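PDB 2CW5: (R)-S-adenosyl-L-methionine hydrolase from Thermus thermophilus, which catalyses the hydrolysis of S-adenosyl-L-methionine to adenosine and L-methionine, and has neither chlorinase nor fluorinase activity. Local coordinates for residues 98-103 / 161-166; 179-184 / 239-244; 197-202 / 206-211. All blocks are in the same frame, centred on the assembly; numbering follows the deposited sequence.

Contact 1: residues 98-103 / 161-166; sequences LAWLLD and ETLARL
Trp100, on the short helix 99-102, packs against Leu163, Ala164 and Arg165 in a side-chain contact between that helix and the loop running from strand 157-158 to strand 175-181. The indole is buried and supplies nearly all of the helix's share of the surface. Its six-membered ring does most of the touching. CH2 of Trp100 lies 3.7 Å from CD1 of Leu163, and the two side chains cross at about a right angle. CZ3 of Trp100 meets the backbone of the loop: O of Ala164 sits 3.6 Å from it, at the ring edge and near the ring plane. Arg165 reaches the base of the indole, where its NH2 is 3.9 Å from CB of Trp100. Its CG is anti to the carbonyl carbon (chi1 -82°), and the chain then runs extended to NE, which carries the guanidinium back to the helix. CE3 of Trp100 stands over the centre of one face of that group, 4.0 Å from CZ of Arg165. The two planes are 44° apart, so this is not a parallel stack. One water joins the segments: it donates to O of Trp100 at 2.7 Å and accepts from NH2 of Arg165 at 3.1 Å. Nearby, Tyr88 meets the Trp100 ring edge-to-face, and Asp92 OD1 takes a hydrogen bond from the backbone N of Ala164. The direct contact is therefore packing without a direct hydrogen bond, with the polar link left to the water. Toward the helix, Arg165 offers a face to the indole and NH2 to the water.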
loop_
_atom_site.group_PDB
_atom_site.type_symbol
_atom_site.label_atom_id
_atom_site.label_comp_id
_atom_site.label_asym_id
_atom_site.label_seq_id
_atom_site.Cartn_x
_atom_site.Cartn_y
_atom_site.Cartn_z
ATOM N N LEU C 98 -20.321 -12.392 7.283
ATOM C CA LEU C 98 -20.814 -12.556 5.919
ATOM C C LEU C 98 -20.148 -13.730 5.206
ATOM O O LEU C 98 -20.812 -14.496 4.501
ATOM C CB LEU C 98 -20.624 -11.246 5.148
ATOM C CG LEU C 98 -21.467 -10.100 5.728
ATOM C CD1 LEU C 98 -21.210 -8.819 4.956
ATOM C CD2 LEU C 98 -22.955 -10.464 5.668
ATOM N N ALA C 99 -18.841 -13.884 5.392
ATOM C CA ALA C 99 -18.127 -14.998 4.780
ATOM C C ALA C 99 -18.796 -16.300 5.211
ATOM O O ALA C 99 -18.967 -17.228 4.419
ATOM C CB ALA C 99 -16.671 -15.002 5.236
ATOM N N TRP C 100 -19.169 -16.352 6.485
ATOM C CA TRP C 100 -19.789 -17.538 7.044
ATOM C C TRP C 100 -21.183 -17.840 6.504
ATOM O O TRP C 100 -21.693 -18.945 6.695
ATOM C CB TRP C 100 -19.774 -17.452 8.576
ATOM C CG TRP C 100 -18.374 -17.613 9.129
ATOM C CD1 TRP C 100 -17.304 -18.184 8.492
ATOM C CD2 TRP C 100 -17.913 -17.258 10.437
ATOM N NE1 TRP C 100 -16.214 -18.207 9.322
ATOM C CE2 TRP C 100 -16.558 -17.647 10.523
ATOM C CE3 TRP C 100 -18.514 -16.648 11.547
ATOM C CZ2 TRP C 100 -15.790 -17.448 11.674
ATOM C CZ3 TRP C 100 -17.751 -16.448 12.694
ATOM C CH2 TRP C 100 -16.400 -16.848 12.747
ATOM N N LEU C 101 -21.800 -16.873 5.826
ATOM C CA LEU C 101 -23.106 -17.113 5.219
ATOM C C LEU C 101 -22.859 -17.942 3.964
ATOM O O LEU C 101 -23.717 -18.702 3.523
ATOM C CB LEU C 101 -23.787 -15.802 4.818
ATOM C CG LEU C 101 -24.371 -14.938 5.933
ATOM C CD1 LEU C 101 -24.920 -13.644 5.340
ATOM C CD2 LEU C 101 -25.477 -15.721 6.656
ATOM N N LEU C 102 -21.672 -17.782 3.389
ATOM C CA LEU C 102 -21.300 -18.516 2.189
ATOM C C LEU C 102 -20.664 -19.850 2.576
ATOM O O LEU C 102 -20.737 -20.825 1.824
ATOM C CB LEU C 102 -20.295 -17.705 1.365
ATOM C CG LEU C 102 -20.686 -16.282 0.943
ATOM C CD1 LEU C 102 -19.498 -15.616 0.262
ATOM C CD2 LEU C 102 -21.890 -16.317 0.015
ATOM N N ASP C 103 -20.061 -19.882 3.760
ATOM C CA ASP C 103 -19.359 -21.067 4.255
ATOM C C ASP C 103 -19.351 -21.138 5.787
ATOM O O ASP C 103 -18.403 -20.697 6.441
ATOM C CB ASP C 103 -17.924 -21.044 3.702
ATOM C CG ASP C 103 -17.036 -22.122 4.295
ATOM O OD1 ASP C 103 -17.502 -23.268 4.458
ATOM O OD2 ASP C 103 -15.855 -21.824 4.581
ATOM N N GLU C 161 -20.903 -22.704 17.726
ATOM C CA GLU C 161 -22.041 -21.901 18.143
ATOM C C GLU C 161 -21.617 -20.755 19.057
ATOM O O GLU C 161 -22.364 -19.795 19.240
ATOM C CB GLU C 161 -23.105 -22.767 18.835
ATOM C CG GLU C 161 -22.623 -23.597 20.013
ATOM C CD GLU C 161 -22.158 -24.992 19.613
ATOM O OE1 GLU C 161 -22.128 -25.877 20.499
ATOM O OE2 GLU C 161 -21.820 -25.205 18.426
ATOM N N THR C 162 -20.414 -20.849 19.621
ATOM C CA THR C 162 -19.917 -19.797 20.506
ATOM C C THR C 162 -19.251 -18.657 19.727
ATOM O O THR C 162 -18.938 -17.613 20.297
ATOM C CB THR C 162 -18.899 -20.344 21.536
ATOM O OG1 THR C 162 -17.685 -20.725 20.871
ATOM C CG2 THR C 162 -19.479 -21.557 22.264
ATOM N N LEU C 163 -19.036 -18.854 18.429
ATOM C CA LEU C 163 -18.411 -17.815 17.607
ATOM C C LEU C 163 -19.299 -16.575 17.520
ATOM O O LEU C 163 -20.522 -16.678 17.461
ATOM C CB LEU C 163 -18.116 -18.351 16.201
ATOM C CG LEU C 163 -17.047 -19.451 16.138
ATOM C CD1 LEU C 163 -16.912 -19.965 14.712
ATOM C CD2 LEU C 163 -15.710 -18.901 16.631
ATOM N N ALA C 164 -18.678 -15.402 17.513
ATOM C CA ALA C 164 -19.421 -14.150 17.449
ATOM C C ALA C 164 -19.845 -13.793 16.028
ATOM O O ALA C 164 -19.160 -14.119 15.060
ATOM C CB ALA C 164 -18.585 -13.026 18.040
ATOM N N ARG C 165 -20.988 -13.129 15.909
ATOM C CA ARG C 165 -21.494 -12.711 14.609
ATOM C C ARG C 165 -22.078 -11.315 14.741
ATOM O O ARG C 165 -22.619 -10.960 15.786
ATOM C CB ARG C 165 -22.578 -13.678 14.105
ATOM C CG ARG C 165 -22.051 -14.963 13.439
ATOM C CD ARG C 165 -23.210 -15.825 12.931
ATOM N NE ARG C 165 -22.796 -16.915 12.038
ATOM C CZ ARG C 165 -22.131 -18.004 12.417
ATOM N NH1 ARG C 165 -21.780 -18.176 13.686
ATOM N NH2 ARG C 165 -21.822 -18.934 11.522
ATOM N N LEU C 166 -21.951 -10.515 13.689
ATOM C CA LEU C 166 -22.506 -9.171 13.710
ATOM C C LEU C 166 -23.969 -9.304 13.306
ATOM O O LEU C 166 -24.340 -10.268 12.632
ATOM C CB LEU C 166 -21.789 -8.268 12.706
ATOM C CG LEU C 166 -20.286 -8.037 12.878
ATOM C CD1 LEU C 166 -19.784 -7.197 11.726
ATOM C CD2 LEU C 166 -20.004 -7.350 14.205
HETATM O O HOH W 1 -23.363 -18.881 8.874
#

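Contact 2: residues 179-184 / 239-244; sequences LTFDRF and SAREAL
Arg241 lays its aliphatic chain over one face of the Phe181 ring. CG of Arg241 stands 3.8 Å from the ring centroid and only 6° off the normal, a CH-pi contact. CB lies over the CD1 and CE1 side of the ring. NE passes over the other side, 3.6 Å from CD2 of Phe181. The guanidinium follows nearly flat, its plane 13° from that of the ring, with CD2 under its face toward the rim. The torsions explain this course: CG of Arg241 is anti to the backbone N (chi1 -173°), and the chain stays extended to NE. With an alanine in place of Phe181, the arginine chain would probably lose the surface it lies on and be freer to swing. The second touch is between backbones. CA of Ser239 makes a CA-H...O contact with O of Phe184 at 3.5 Å.

Arg241 also has a backbone hydrogen bond with Gly185 and a long, weak ion pair with Glu248. Ser239 is the N-cap of helix 240-243, and its OG accepts from N of Glu242 at 3.2 Å. Asp182 forms an Asx turn: its OD1 accepts from N of Phe184 at 2.8 Å, from above the carboxylate plane. Its OD2 takes a hydrogen bond from ND2 of Asn186, which by similarity binds adenosine and S-adenosyl-L-methionine. Arg183 makes a salt bridge with Asp9 of the second subunit, which places the turn at the trimer interface. The contact thus joins the end of strand 175-181 to helix 240-243. Ala240 and Ala243 rest on Val235 of strand 231-235, and Phe181 also touches Ala187 of strand 187-189.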
loop_
_atom_site.group_PDB
_atom_site.type_symbol
_atom_site.label_atom_id
_atom_site.label_comp_id
_atom_site.label_asym_id
_atom_site.label_seq_id
_atom_site.Cartn_x
_atom_site.Cartn_y
_atom_site.Cartn_z
ATOM N N LEU C 179 -25.154 -1.250 4.827
ATOM C CA LEU C 179 -24.165 -2.140 5.428
ATOM C C LEU C 179 -22.843 -1.429 5.677
ATOM O O LEU C 179 -22.303 -1.455 6.788
ATOM C CB LEU C 179 -23.918 -3.351 4.516
ATOM C CG LEU C 179 -22.800 -4.321 4.933
ATOM C CD1 LEU C 179 -23.140 -4.971 6.265
ATOM C CD2 LEU C 179 -22.625 -5.392 3.861
ATOM N N THR C 180 -22.329 -0.791 4.633
ATOM C CA THR C 180 -21.056 -0.087 4.705
ATOM C C THR C 180 -20.924 0.753 3.431
ATOM O O THR C 180 -21.884 0.875 2.677
ATOM C CB THR C 180 -19.888 -1.109 4.801
ATOM O OG1 THR C 180 -18.642 -0.419 4.945
ATOM C CG2 THR C 180 -19.842 -1.989 3.550
ATOM N N PHE C 181 -19.748 1.338 3.205
ATOM C CA PHE C 181 -19.496 2.155 2.012
ATOM C C PHE C 181 -18.206 1.679 1.352
ATOM O O PHE C 181 -17.352 1.098 2.017
ATOM C CB PHE C 181 -19.317 3.628 2.400
ATOM C CG PHE C 181 -20.512 4.231 3.069
ATOM C CD1 PHE C 181 -21.587 4.693 2.318
ATOM C CD2 PHE C 181 -20.578 4.310 4.458
ATOM C CE1 PHE C 181 -22.712 5.226 2.940
ATOM C CE2 PHE C 181 -21.696 4.841 5.087
ATOM C CZ PHE C 181 -22.767 5.301 4.328
ATOM N N ASP C 182 -18.052 1.904 0.048
ATOM C CA ASP C 182 -16.800 1.507 -0.581
ATOM C C ASP C 182 -15.869 2.717 -0.593
ATOM O O ASP C 182 -16.216 3.777 -0.067
ATOM C CB ASP C 182 -17.003 0.949 -1.999
ATOM C CG ASP C 182 -17.576 1.958 -2.964
ATOM O OD1 ASP C 182 -17.445 3.179 -2.729
ATOM O OD2 ASP C 182 -18.147 1.514 -3.983
ATOM N N ARG C 183 -14.691 2.565 -1.188
ATOM C CA ARG C 183 -13.715 3.646 -1.215
ATOM C C ARG C 183 -14.147 4.910 -1.957
ATOM O O ARG C 183 -13.532 5.964 -1.796
ATOM C CB ARG C 183 -12.388 3.124 -1.782
ATOM C CG ARG C 183 -12.453 2.599 -3.209
ATOM C CD ARG C 183 -11.418 1.492 -3.418
ATOM N NE ARG C 183 -11.202 1.159 -4.825
ATOM C CZ ARG C 183 -10.341 1.789 -5.622
ATOM N NH1 ARG C 183 -9.610 2.792 -5.152
ATOM N NH2 ARG C 183 -10.202 1.409 -6.885
ATOM N N PHE C 184 -15.205 4.811 -2.755
ATOM C CA PHE C 184 -15.701 5.960 -3.513
ATOM C C PHE C 184 -16.898 6.612 -2.831
ATOM O O PHE C 184 -17.452 7.595 -3.332
ATOM C CB PHE C 184 -16.103 5.529 -4.922
ATOM C CG PHE C 184 -14.978 4.940 -5.721
ATOM C CD1 PHE C 184 -13.891 5.722 -6.098
ATOM C CD2 PHE C 184 -15.004 3.604 -6.103
ATOM C CE1 PHE C 184 -12.848 5.179 -6.845
ATOM C CE2 PHE C 184 -13.963 3.052 -6.850
ATOM C CZ PHE C 184 -12.885 3.843 -7.220
ATOM N N SER C 239 -19.573 11.142 -4.090
ATOM C CA SER C 239 -19.685 10.256 -2.941
ATOM C C SER C 239 -21.107 10.258 -2.389
ATOM O O SER C 239 -21.563 11.257 -1.825
ATOM C CB SER C 239 -18.702 10.700 -1.854
ATOM O OG SER C 239 -18.853 9.936 -0.672
ATOM N N ALA C 240 -21.810 9.142 -2.562
ATOM C CA ALA C 240 -23.175 9.020 -2.060
ATOM C C ALA C 240 -23.155 9.296 -0.565
ATOM O O ALA C 240 -24.071 9.912 -0.024
ATOM C CB ALA C 240 -23.714 7.617 -2.323
ATOM N N ARG C 241 -22.100 8.827 0.093
ATOM C CA ARG C 241 -21.933 9.020 1.529
ATOM C C ARG C 241 -21.932 10.515 1.851
ATOM O O ARG C 241 -22.674 10.971 2.718
ATOM C CB ARG C 241 -20.614 8.395 1.984
ATOM C CG ARG C 241 -20.400 8.391 3.489
ATOM C CD ARG C 241 -19.087 7.718 3.844
ATOM N NE ARG C 241 -19.006 7.397 5.265
ATOM C CZ ARG C 241 -18.019 6.700 5.822
ATOM N NH1 ARG C 241 -17.017 6.250 5.079
ATOM N NH2 ARG C 241 -18.041 6.439 7.123
ATOM N N GLU C 242 -21.099 11.268 1.134
ATOM C CA GLU C 242 -20.981 12.710 1.333
ATOM C C GLU C 242 -22.206 13.468 0.833
ATOM O O GLU C 242 -22.910 14.115 1.606
ATOM C CB GLU C 242 -19.747 13.251 0.606
ATOM C CG GLU C 242 -18.420 12.641 1.022
ATOM C CD GLU C 242 -17.239 13.312 0.332
ATOM O OE1 GLU C 242 -17.037 14.528 0.546
ATOM O OE2 GLU C 242 -16.516 12.631 -0.429
ATOM N N ALA C 243 -22.445 13.382 -0.471
ATOM C CA ALA C 243 -23.562 14.069 -1.110
ATOM C C ALA C 243 -24.920 13.831 -0.452
ATOM O O ALA C 243 -25.717 14.763 -0.319
ATOM C CB ALA C 243 -23.624 13.688 -2.584
ATOM N N LEU C 244 -25.187 12.593 -0.040
ATOM C CA LEU C 244 -26.467 12.269 0.580
ATOM C C LEU C 244 -26.412 12.160 2.103
ATOM O O LEU C 244 -27.419 11.860 2.744
ATOM C CB LEU C 244 -27.014 10.965 -0.006
ATOM C CG LEU C 244 -27.054 10.887 -1.535
ATOM C CD1 LEU C 244 -27.713 9.585 -1.958
ATOM C CD2 LEU C 244 -27.815 12.076 -2.101
#

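Contact 3: residues 197-202 / 206-211; sequences GGFVEV and RVPVRR
Three backbone hydrogen bonds join Gly198 and Val200 to Val207 and Val209 in an antiparallel beta hairpin. Val200 and Val207 are a hydrogen-bonded pair. N of Val200 donates to O of Val207 at 2.7 Å, in the carbonyl plane, and N of Val207 donates back to O of Val200 at 2.8 Å. Both bonds are nearly straight, at 170°. Beyond the bridged pairs, N of Val209 reaches O of Gly198 at 3.0 Å from above the carbonyl plane. Phe199 with Pro208 and Glu201 with Arg206 are non-hydrogen-bonded pairs. At the first of them CA of Phe199 makes a CA-H...O contact with O of Val207, 3.3 Å away.

The apolar contacts fall on two faces. On one, Val200 and Val207 lie side by side and point the same way, with CG1 of Val200 3.7 Å from CB of Val207. On the other, the Phe199 ring crosses Pro208 at a slant, and its CE1 comes within 3.5 Å of CB of Pro208. The closeness of CD1 to the proline CA shows that the ring leans over the neighbouring strand.

Charged groups add little between the strands. Arg206 bends at chi3 (60°), which brings NH2 over a face of the Phe199 ring, 4.0 Å from CD2. This cation-pi approach is long and at most weak. Glu201 instead forms a salt bridge with Arg253. Arg210 turns back on its own segment, where NH1 donates to O of Val209.

Strand 199-202 pairs on its other edge with strand 251-254, through backbone bonds of Glu201 with Arg253. Pro208 and Arg210 bond Ala223 of strand 221-225. These bonds join the two outermost strands of the sheet, consistent with a closed beta barrel. Val200, Val207 and Val209 all pack on that same alanine.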
loop_
_atom_site.group_PDB
_atom_site.type_symbol
_atom_site.label_atom_id
_atom_site.label_comp_id
_atom_site.label_asym_id
_atom_site.label_seq_id
_atom_site.Cartn_x
_atom_site.Cartn_y
_atom_site.Cartn_z
ATOM N N GLY C 197 -36.639 -0.203 -12.797
ATOM C CA GLY C 197 -37.566 0.914 -12.850
ATOM C C GLY C 197 -38.146 1.311 -11.504
ATOM O O GLY C 197 -38.911 2.272 -11.414
ATOM N N GLY C 198 -37.783 0.576 -10.457
ATOM C CA GLY C 198 -38.290 0.879 -9.130
ATOM C C GLY C 198 -37.533 1.999 -8.437
ATOM O O GLY C 198 -36.679 2.652 -9.038
ATOM N N PHE C 199 -37.851 2.221 -7.165
ATOM C CA PHE C 199 -37.210 3.267 -6.373
ATOM C C PHE C 199 -36.827 2.745 -4.993
ATOM O O PHE C 199 -37.526 1.917 -4.410
ATOM C CB PHE C 199 -38.155 4.458 -6.204
ATOM C CG PHE C 199 -38.355 5.263 -7.455
ATOM C CD1 PHE C 199 -37.366 6.131 -7.905
ATOM C CD2 PHE C 199 -39.535 5.155 -8.186
ATOM C CE1 PHE C 199 -37.550 6.882 -9.065
ATOM C CE2 PHE C 199 -39.726 5.899 -9.345
ATOM C CZ PHE C 199 -38.732 6.764 -9.786
ATOM N N VAL C 200 -35.709 3.232 -4.476
ATOM C CA VAL C 200 -35.254 2.828 -3.157
ATOM C C VAL C 200 -35.178 4.087 -2.298
ATOM O O VAL C 200 -34.676 5.121 -2.737
ATOM C CB VAL C 200 -33.872 2.127 -3.231
ATOM C CG1 VAL C 200 -32.809 3.090 -3.737
ATOM C CG2 VAL C 200 -33.499 1.580 -1.875
ATOM N N GLU C 201 -35.707 4.005 -1.085
ATOM C CA GLU C 201 -35.703 5.145 -0.187
ATOM C C GLU C 201 -34.664 4.999 0.916
ATOM O O GLU C 201 -34.651 4.010 1.651
ATOM C CB GLU C 201 -37.093 5.334 0.423
ATOM C CG GLU C 201 -37.188 6.493 1.401
ATOM C CD GLU C 201 -38.609 6.758 1.853
ATOM O OE1 GLU C 201 -39.436 7.177 1.012
ATOM O OE2 GLU C 201 -38.899 6.545 3.050
ATOM N N VAL C 202 -33.789 5.991 1.013
ATOM C CA VAL C 202 -32.742 6.004 2.026
ATOM C C VAL C 202 -32.373 7.450 2.361
ATOM O O VAL C 202 -32.243 8.285 1.467
ATOM C CB VAL C 202 -31.480 5.246 1.541
ATOM C CG1 VAL C 202 -30.942 5.875 0.269
ATOM C CG2 VAL C 202 -30.411 5.252 2.632
ATOM N N ARG C 206 -35.579 9.535 -2.433
ATOM C CA ARG C 206 -36.101 8.511 -3.328
ATOM C C ARG C 206 -35.094 8.371 -4.460
ATOM O O ARG C 206 -34.949 9.271 -5.288
ATOM C CB ARG C 206 -37.462 8.928 -3.893
ATOM C CG ARG C 206 -38.603 8.887 -2.888
ATOM C CD ARG C 206 -39.794 9.712 -3.371
ATOM N NE ARG C 206 -40.340 9.241 -4.643
ATOM C CZ ARG C 206 -41.082 8.146 -4.786
ATOM N NH1 ARG C 206 -41.375 7.397 -3.731
ATOM N NH2 ARG C 206 -41.533 7.802 -5.987
ATOM N N VAL C 207 -34.390 7.246 -4.489
ATOM C CA VAL C 207 -33.382 7.002 -5.513
ATOM C C VAL C 207 -33.857 5.962 -6.523
ATOM O O VAL C 207 -34.310 4.882 -6.150
ATOM C CB VAL C 207 -32.063 6.524 -4.866
ATOM C CG1 VAL C 207 -31.018 6.246 -5.934
ATOM C CG2 VAL C 207 -31.560 7.582 -3.882
ATOM N N PRO C 208 -33.769 6.283 -7.824
ATOM C CA PRO C 208 -34.199 5.346 -8.863
ATOM C C PRO C 208 -33.216 4.197 -9.059
ATOM O O PRO C 208 -32.002 4.381 -8.983
ATOM C CB PRO C 208 -34.300 6.233 -10.100
ATOM C CG PRO C 208 -33.186 7.207 -9.882
ATOM C CD PRO C 208 -33.360 7.569 -8.419
ATOM N N VAL C 209 -33.757 3.011 -9.305
ATOM C CA VAL C 209 -32.940 1.832 -9.536
ATOM C C VAL C 209 -32.753 1.697 -11.042
ATOM O O VAL C 209 -33.712 1.824 -11.800
ATOM C CB VAL C 209 -33.629 0.567 -8.995
ATOM C CG1 VAL C 209 -32.769 -0.652 -9.270
ATOM C CG2 VAL C 209 -33.888 0.717 -7.506
ATOM N N ARG C 210 -31.521 1.447 -11.470
ATOM C CA ARG C 210 -31.225 1.309 -12.889
ATOM C C ARG C 210 -30.201 0.211 -13.155
ATOM O O ARG C 210 -29.596 -0.324 -12.227
ATOM C CB ARG C 210 -30.705 2.640 -13.444
ATOM C CG ARG C 210 -31.755 3.740 -13.529
ATOM C CD ARG C 210 -32.801 3.419 -14.592
ATOM N NE ARG C 210 -33.785 4.488 -14.758
ATOM C CZ ARG C 210 -34.719 4.799 -13.864
ATOM N NH1 ARG C 210 -34.807 4.122 -12.728
ATOM N NH2 ARG C 210 -35.568 5.788 -14.109
ATOM N N ARG C 211 -30.021 -0.123 -14.430
ATOM C CA ARG C 211 -29.066 -1.149 -14.827
ATOM C C ARG C 211 -27.895 -0.499 -15.552
ATOM O O ARG C 211 -26.737 -0.850 -15.326
ATOM C CB ARG C 211 -29.726 -2.177 -15.748
ATOM C CG ARG C 211 -30.859 -2.961 -15.111
ATOM C CD ARG C 211 -31.206 -4.177 -15.956
ATOM N NE ARG C 211 -32.231 -5.009 -15.336
ATOM C CZ ARG C 211 -32.565 -6.224 -15.760
ATOM N NH1 ARG C 211 -31.953 -6.758 -16.809
ATOM N NH2 ARG C 211 -33.514 -6.908 -15.131
#

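In the fold
Contact 1 precedes the other two along the chain, and its segment 98-103 belongs to the N-terminal domain. Contacts 2 and 3 lie in the C-terminal domain and reach the same antiparallel sheet; contact 3 is nested in the loop that contact 2 closes. Contacts 1 and 2 touch where CD1 of Leu98 packs 3.9 Å from CD2 of Leu179, although their centres are 25 Å apart. Contacts 2 and 3 come within about 5 Å at their nearest atoms. Contact 2 lies nearest the probable substrate site: side chain to side chain, Phe184 is about 4 Å from Asn186. Val207 of contact 3 is about 8 Å from Val235, which by similarity binds adenosine and S-adenosyl-L-methionine. Ala164 of contact 1 is about 11 Å from Asp70, by similarity important for activity.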